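Local coordinates for nonstructural protein 2 (Human rotavirus C, PDB 2GU0) that forms a homooctamer that takes part in viral genome replication and packaging, binding single-stranded RNA and hydrolysing nucleoside and RNA 5'-triphosphates with a HIT-like motif, at the interface of chains A and B and the interface of chains A and C. Numbering follows the deposited sequence. Chains: chain A/B/C, Nonstructural protein 2.

Contact 1: the interface of chains A and B. Residues chain A 211-212, 228; chain B 208, 303.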
# COMPACT_ATOMS: atom_id res chain seq x y z
N ASN A 211 -38.64 13.64 -17.72
CA ASN A 211 -39.20 14.34 -18.87
C ASN A 211 -38.48 14.06 -20.18
O ASN A 211 -39.09 14.14 -21.24
CB ASN A 211 -39.28 15.86 -18.61
CG ASN A 211 -37.98 16.58 -18.93
OD1 ASN A 211 -37.00 16.50 -18.19
ND2 ASN A 211 -37.98 17.31 -20.05
N LYS A 212 -37.20 13.72 -20.11
CA LYS A 212 -36.42 13.43 -21.32
C LYS A 212 -36.72 12.03 -21.88
O LYS A 212 -36.30 11.69 -22.99
CB LYS A 212 -34.92 13.52 -21.02
CG LYS A 212 -34.38 14.93 -20.88
CD LYS A 212 -32.88 14.87 -20.61
CE LYS A 212 -32.22 16.25 -20.69
NZ LYS A 212 -30.76 16.22 -20.32
N HIS A 228 -35.77 10.37 -25.70
CA HIS A 228 -36.54 10.75 -26.88
C HIS A 228 -35.66 10.57 -28.12
O HIS A 228 -36.12 10.16 -29.18
CB HIS A 228 -37.02 12.20 -26.79
CG HIS A 228 -38.08 12.42 -25.75
ND1 HIS A 228 -39.21 11.64 -25.67
CD2 HIS A 228 -38.21 13.36 -24.79
CE1 HIS A 228 -39.99 12.09 -24.70
NE2 HIS A 228 -39.40 13.14 -24.15
N TYR B 208 -36.12 22.05 -20.93
CA TYR B 208 -36.08 20.65 -21.30
C TYR B 208 -35.03 19.89 -20.47
O TYR B 208 -35.35 18.91 -19.80
CB TYR B 208 -35.76 20.50 -22.78
CG TYR B 208 -35.82 19.07 -23.25
CD1 TYR B 208 -37.04 18.40 -23.35
CD2 TYR B 208 -34.65 18.37 -23.55
CE1 TYR B 208 -37.10 17.06 -23.72
CE2 TYR B 208 -34.70 17.03 -23.92
CZ TYR B 208 -35.93 16.37 -24.00
OH TYR B 208 -35.97 15.04 -24.32
N GLU B 303 -38.19 18.52 -28.07
CA GLU B 303 -38.51 17.12 -27.80
C GLU B 303 -38.84 16.31 -29.04
O GLU B 303 -38.21 15.28 -29.29
CB GLU B 303 -39.67 17.03 -26.83
CG GLU B 303 -39.85 15.64 -26.28
CD GLU B 303 -41.14 15.46 -25.53
OE1 GLU B 303 -41.42 16.28 -24.63
OE2 GLU B 303 -41.87 14.50 -25.83

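Contact 2: the interface of chains A and C. Residues chain A 120, 122-123, 155-156; chain C 24-25, 49.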
# COMPACT_ATOMS: atom_id res chain seq x y z
N ASP A 120 -25.80 -9.79 -3.84
CA ASP A 120 -26.20 -8.79 -2.85
C ASP A 120 -26.93 -9.51 -1.71
O ASP A 120 -28.03 -10.05 -1.90
CB ASP A 120 -27.13 -7.76 -3.48
CG ASP A 120 -27.33 -6.56 -2.58
OD1 ASP A 120 -27.22 -6.73 -1.35
OD2 ASP A 120 -27.61 -5.46 -3.11
N ASN A 122 -28.51 -8.39 0.72
CA ASN A 122 -29.75 -7.73 1.09
C ASN A 122 -30.85 -8.00 0.09
O ASN A 122 -32.02 -7.73 0.36
CB ASN A 122 -29.54 -6.23 1.18
CG ASN A 122 -28.38 -5.86 2.06
OD1 ASN A 122 -28.25 -6.35 3.18
ND2 ASN A 122 -27.53 -4.96 1.56
N ASP A 123 -30.49 -8.53 -1.08
CA ASP A 123 -31.48 -8.81 -2.10
C ASP A 123 -32.11 -10.18 -1.90
O ASP A 123 -31.46 -11.11 -1.45
CB ASP A 123 -30.84 -8.70 -3.49
CG ASP A 123 -31.85 -8.84 -4.60
OD1 ASP A 123 -32.54 -9.88 -4.68
OD2 ASP A 123 -31.95 -7.92 -5.42
N ASN A 155 -31.50 -3.98 -9.19
CA ASN A 155 -31.71 -3.56 -7.79
C ASN A 155 -31.94 -2.08 -7.63
O ASN A 155 -32.77 -1.64 -6.85
CB ASN A 155 -30.46 -3.84 -6.96
CG ASN A 155 -30.42 -5.21 -6.43
OD1 ASN A 155 -29.43 -5.63 -5.84
ND2 ASN A 155 -31.50 -5.95 -6.61
N ASP A 156 -31.12 -1.32 -8.34
CA ASP A 156 -31.13 0.12 -8.26
C ASP A 156 -32.52 0.73 -8.31
O ASP A 156 -32.98 1.20 -9.36
CB ASP A 156 -30.23 0.66 -9.37
CG ASP A 156 -29.54 1.93 -8.98
OD1 ASP A 156 -29.49 2.20 -7.77
OD2 ASP A 156 -29.04 2.64 -9.86
N LYS C 24 -29.95 -2.06 5.14
CA LYS C 24 -29.84 -0.69 4.66
C LYS C 24 -30.50 -0.43 3.33
O LYS C 24 -31.01 0.66 3.09
CB LYS C 24 -28.38 -0.27 4.58
CG LYS C 24 -27.57 -0.94 3.50
CD LYS C 24 -26.11 -0.53 3.57
CE LYS C 24 -25.26 -1.43 2.68
NZ LYS C 24 -23.80 -1.17 2.83
N LYS C 25 -30.50 -1.41 2.43
CA LYS C 25 -31.16 -1.17 1.15
C LYS C 25 -32.65 -1.04 1.42
O LYS C 25 -33.30 -0.15 0.89
CB LYS C 25 -30.88 -2.30 0.16
CG LYS C 25 -29.40 -2.49 -0.10
CD LYS C 25 -28.75 -1.22 -0.62
CE LYS C 25 -28.83 -1.15 -2.11
NZ LYS C 25 -28.12 -2.32 -2.70
N TYR C 49 -35.76 -5.91 -1.25
CA TYR C 49 -34.87 -6.01 -0.10
C TYR C 49 -35.52 -6.38 1.22
O TYR C 49 -34.96 -6.13 2.29
CB TYR C 49 -34.10 -4.70 0.10
CG TYR C 49 -33.28 -4.27 -1.09
CD1 TYR C 49 -33.53 -3.07 -1.73
CD2 TYR C 49 -32.22 -5.06 -1.56
CE1 TYR C 49 -32.77 -2.65 -2.82
CE2 TYR C 49 -31.45 -4.65 -2.65
CZ TYR C 49 -31.73 -3.44 -3.28
OH TYR C 49 -31.01 -3.01 -4.36

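Contact 1: the interface of chains A and B
B:Tyr208, at the end of helix 196-209, reaches across to A:Asn211, A:Lys212 and A:His228 in a two-fold symmetric interface of the rotavirus NSP2 octamer, whose subunits carry a HIT-like motif. Each contact therefore recurs with the chains exchanged, an economy typical of isologous assembly. B:Tyr208 hides 66 Å² of its surface here.

A polar link across the interface runs from the side-chain amide of A:Asn211 to the backbone of the neighbour: ND2 donates to B:Tyr208 O at 3.1 Å. The acceptor lies close to the amide plane, and the N-H points to a lone pair in the carbonyl plane in a fairly straight bond. Within chain A, the imidazole A:His228 NE2 donates to A:Asn211 O at 3.1 Å; the bond is bent, 135° at the hydrogen, with the oxygen tilted out of the ring plane, yet it ties the histidine's rotation to the loop that also holds the amide.

Stacking supplies the second kind of contact. B:Glu303, from helix 293-307, lays CG over one face of the A:His228 ring, 3.5 Å from the ring centroid, and its carboxylate is turned nearly parallel to the imidazole, 2° between the planes. The other face of that ring is met by the backbone A:Lys212 O. Such a carboxylate would probably stabilise positive charge on the imidazole.

Apolar packing completes the patch. B:Tyr208 sends its phenol end between chain A groups, its first torsion of -175° swinging CG away from the main-chain nitrogen: the A:His228 CD2 edge faces the edge of the phenol ring, while A:Lys212 CG rests 3.7 Å from B:Tyr208 CE2, on the extended lysine chain.

Contact 2: the interface of chains A and C
The phenol ring of C:Tyr49 pushes into chain A among A:Asn122, A:Asp123 and A:Asn155, and is the centre of this contact between subunits of the NSP2 homooctamer, which here are not related by an exact two-fold. It illustrates how one aromatic side chain from a loop can be received by several loops of a partner. One ring edge meets the backbone joining A:Asn122 to A:Asp123: the A:Asn122 carbonyl carbon and A:Asp123 N lie in the ring plane, and C:Tyr49 CD2 stands 3.9 Å from A:Asp123 CA. Farther along, C:Tyr49 CZ comes within 3.8 Å of A:Asn155 CG, the amide carbon, with the amide turned 63° from the ring.

Behind the ring, in its own chain, C:Lys25 of helix 24-32 sets CB over the centre of one face. Its aliphatic part also serves the partner, since C:Lys25 CG lies 4.0 Å from A:Asn122 CB, where the two side chains cross at about a right angle. A:Asn122 brings its amide ND2 to 3.5 Å from the same CG.

Outward, the lysine folds back instead of extending, bent at chi2, chi3 (-89°) and chi4, which carries its terminal nitrogen round the tyrosine towards A:Asp120. There C:Lys25 NZ forms a salt bridge with A:Asp120 OD2 at 3.2 Å; as a hydrogen bond it is weak, as is the bond from the same nitrogen to the phenol C:Tyr49 OH. The second carboxylate oxygen is engaged within chain A: the backbone A:Asn122 N donates to A:Asp120 OD1 at 2.9 Å, approaching from above the carboxylate plane.

Contact 1 and contact 2 lie about 30 Å apart, measured between the centres of their C-alpha atoms, and share no residues. On chain A, contact 1 draws on a loop and the 3-10 helix 228-230, within the C-terminal family region, whereas contact 2 uses loops from both family regions. Chain A thus meets chains B and C through separate surfaces, consistent with its place in a homooctamer. Their centres are about 20 Å (contact 1) and 19 Å (contact 2) from A:His222; neither patch includes this predicted catalytic residue, and a role in assembly is the likelier reading.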